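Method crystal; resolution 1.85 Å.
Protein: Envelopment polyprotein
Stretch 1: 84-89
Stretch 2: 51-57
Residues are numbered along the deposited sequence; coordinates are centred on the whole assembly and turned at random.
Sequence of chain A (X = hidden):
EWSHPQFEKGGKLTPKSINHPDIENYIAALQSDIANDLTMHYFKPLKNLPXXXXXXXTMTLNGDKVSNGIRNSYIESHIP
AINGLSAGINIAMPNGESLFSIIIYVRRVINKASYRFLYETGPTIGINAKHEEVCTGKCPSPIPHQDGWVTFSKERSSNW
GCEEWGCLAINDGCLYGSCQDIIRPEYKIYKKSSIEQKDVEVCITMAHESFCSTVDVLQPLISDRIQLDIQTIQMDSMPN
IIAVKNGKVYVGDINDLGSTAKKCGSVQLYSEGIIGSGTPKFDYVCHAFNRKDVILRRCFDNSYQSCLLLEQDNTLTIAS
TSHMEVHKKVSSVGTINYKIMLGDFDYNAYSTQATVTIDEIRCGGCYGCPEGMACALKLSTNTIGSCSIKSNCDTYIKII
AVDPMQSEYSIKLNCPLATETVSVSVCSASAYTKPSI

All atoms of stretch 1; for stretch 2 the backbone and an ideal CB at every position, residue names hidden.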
# COMPACT_ATOMS: atom_id res chain seq x y z
N GLY A 84 -22.00 5.62 -7.04
CA GLY A 84 -23.06 6.59 -7.23
C GLY A 84 -23.00 7.37 -8.54
O GLY A 84 -23.96 8.05 -8.87
N LEU A 85 -21.90 7.35 -9.25
CA LEU A 85 -21.76 8.23 -10.43
C LEU A 85 -22.55 7.71 -11.62
O LEU A 85 -22.63 6.50 -11.84
CB LEU A 85 -20.28 8.33 -10.81
CG LEU A 85 -19.86 9.43 -11.83
CD1 LEU A 85 -20.09 10.79 -11.27
CD2 LEU A 85 -18.34 9.23 -12.09
N SER A 86 -23.06 8.63 -12.45
CA SER A 86 -23.74 8.18 -13.67
C SER A 86 -23.52 9.18 -14.80
O SER A 86 -23.18 10.35 -14.58
CB SER A 86 -25.26 7.95 -13.46
OG SER A 86 -26.02 9.10 -13.10
N ALA A 87 -23.73 8.69 -16.04
CA ALA A 87 -23.53 9.45 -17.28
C ALA A 87 -24.78 9.31 -18.14
O ALA A 87 -25.42 8.25 -18.11
CB ALA A 87 -22.33 8.90 -18.12
N GLY A 88 -25.15 10.36 -18.90
CA GLY A 88 -26.37 10.32 -19.70
C GLY A 88 -26.08 10.22 -21.18
O GLY A 88 -25.10 10.80 -21.66
N ILE A 89 -26.89 9.44 -21.89
CA ILE A 89 -26.86 9.36 -23.36
C ILE A 89 -28.25 9.63 -23.85
O ILE A 89 -29.18 8.90 -23.51
CB ILE A 89 -26.37 8.02 -23.91
CG1 ILE A 89 -24.98 7.68 -23.36
CG2 ILE A 89 -26.36 8.03 -25.49
CD1 ILE A 89 -23.86 8.41 -24.08
N UNK A 51 -34.05 8.91 -7.40
CA UNK A 51 -33.71 9.72 -8.58
C UNK A 51 -32.25 9.53 -8.97
O UNK A 51 -31.37 9.43 -8.10
CB UNK A 51 -33.99 11.20 -8.31
N UNK A 52 -32.01 9.38 -10.27
CA UNK A 52 -30.65 9.19 -10.79
C UNK A 52 -30.56 10.16 -11.97
O UNK A 52 -31.15 9.91 -13.04
CB UNK A 52 -30.37 7.74 -11.20
N UNK A 53 -29.87 11.27 -11.75
CA UNK A 53 -29.72 12.35 -12.73
C UNK A 53 -28.21 12.50 -12.98
O UNK A 53 -27.46 12.87 -12.06
CB UNK A 53 -30.35 13.66 -12.24
N UNK A 54 -27.74 12.16 -14.17
CA UNK A 54 -26.29 11.96 -14.37
C UNK A 54 -25.45 13.24 -14.26
O UNK A 54 -25.79 14.27 -14.83
CB UNK A 54 -26.05 11.33 -15.75
N UNK A 55 -24.34 13.14 -13.54
CA UNK A 55 -23.41 14.26 -13.36
C UNK A 55 -22.24 14.23 -14.33
O UNK A 55 -21.53 15.24 -14.44
CB UNK A 55 -22.87 14.26 -11.93
N UNK A 56 -21.95 13.07 -14.91
CA UNK A 56 -20.71 12.86 -15.63
C UNK A 56 -20.94 12.89 -17.15
O UNK A 56 -21.87 12.26 -17.67
CB UNK A 56 -20.08 11.53 -15.21
N UNK A 57 -20.12 13.67 -17.85
CA UNK A 57 -20.07 13.68 -19.31
C UNK A 57 -18.63 13.83 -19.77
O UNK A 57 -17.93 14.74 -19.29
CB UNK A 57 -20.94 14.80 -19.88

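Position 51 lies out of reach of stretch 1: no atom of Gly84 to Ile89 comes within 5.5 Å of its ideal CB. Nothing here selects a side chain, and almost any residue would do. The deposited residue is Ala51, which makes no contact.

At position 52 the CA-to-CB bond runs sideways, and the ideal CB sits 4.9 Å from Ser86 OG. The extended backbone, with phi/psi of -133/104, is one that beta-branched residues adopt readily. A medium-sized aliphatic chain could reach the serine, though a polar one might also find its hydroxyl. The residue is Ile52, whose CG2 comes to 3.5 Å from Ser86 OG, packing a methyl group against the serine.

Position 53 is again extended, but its CB points away from stretch 1 and meets nothing there. Many residues would fit, and the answer, Ile53, turns its side chain from this contact.

Position 54 faces stretch 1 directly. Its ideal CB points toward the strand and lies 3.3 Å from Ser86 O, 3.4 Å from Ala87 C and 3.4 Å from Gly88 N, so space is short and the side chain must be small or flat against the backbone. A phi of -69° also permits proline, and the backbone N has no partner in stretch 1 that would require its hydrogen. Alanine or serine would be plausible too. The residue is Pro54. Its CB packs 3.4 Å from Ala87 C, while Ser86 OG approaches Pro54 CA at 3.1 Å. Gly88 suits this neighbour: an ideal CB on it would stand only 3.0 Å from Pro54 CG.

At position 55 the chain bends, with phi/psi of -96/-20, and CB points sideways, 4.5 Å from Leu85 CD1. An aliphatic chain could cover the leucine; a longer polar one could pass it and seek water or the polar backbone nearby. Gln55 is found. Its OE1 lies 4.2 Å from Leu85 CD1 and 2.9 Å from the oxygen of a water placed to donate to it. That same water accepts from Gln55 N at 3.0 Å and from Ser86 N at 2.9 Å, so it ties the two stretches together.

Position 56 returns to an extended conformation and points its CB toward stretch 1, 3.4 Å from Ser86 O and 4.0 Å from Leu85 CG, with Ala87 CB 4.5 Å away. Its backbone N donates a hydrogen bond to Ser86 O (3.0 Å, 155°), a bond that any residue except proline could make, since it needs the backbone N-H. The apolar neighbours favour a leucine, a phenylalanine or a tyrosine. Tyr56 is deposited, with chi1 t: its CB meets Leu85 CG at 4.0 Å, and Ala87 CB lies at the ring edge, 4.4 Å from Tyr56 CD2. The ring's end leads away, and its hydroxyl is bonded elsewhere in the structure. A second water lies 2.8 Å from Tyr56 O and 3.0 Å from Gly88 O, in position to donate to either.

Position 57 points sideways into space that stretch 1 leaves empty, so a long polar chain is acceptable. Lys57 extends away from it.

Stretch 2 (51-57) AIIPQYK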
# COMPACT_ATOMS: atom_id res chain seq x y z
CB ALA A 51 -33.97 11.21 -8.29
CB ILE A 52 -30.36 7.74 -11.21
CG1 ILE A 52 -30.45 6.75 -10.01
CG2 ILE A 52 -28.96 7.59 -11.88
CD1 ILE A 52 -30.92 5.37 -10.51
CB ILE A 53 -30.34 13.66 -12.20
CG1 ILE A 53 -31.83 13.45 -11.87
CG2 ILE A 53 -30.17 14.76 -13.29
CD1 ILE A 53 -32.47 14.62 -11.20
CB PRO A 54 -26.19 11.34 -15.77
CG PRO A 54 -27.51 11.63 -16.43
CD PRO A 54 -28.53 11.73 -15.33
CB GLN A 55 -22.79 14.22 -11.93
CG GLN A 55 -23.78 14.57 -10.81
CD GLN A 55 -23.25 14.11 -9.49
OE1 GLN A 55 -23.15 12.90 -9.27
NE2 GLN A 55 -22.84 15.05 -8.63
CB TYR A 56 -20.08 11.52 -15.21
CG TYR A 56 -18.67 11.31 -15.73
CD1 TYR A 56 -17.56 11.85 -15.05
CD2 TYR A 56 -18.45 10.65 -16.95
CE1 TYR A 56 -16.28 11.68 -15.53
CE2 TYR A 56 -17.15 10.46 -17.45
CZ TYR A 56 -16.07 10.97 -16.75
OH TYR A 56 -14.80 10.80 -17.20
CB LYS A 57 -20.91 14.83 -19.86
CG LYS A 57 -20.84 14.92 -21.35
CD LYS A 57 -21.83 15.96 -21.80
CE LYS A 57 -21.13 17.21 -22.21
NZ LYS A 57 -21.16 17.28 -23.70
O HOH W 1 -23.97 11.14 -11.36
O HOH W 2 -22.58 11.64 -20.32
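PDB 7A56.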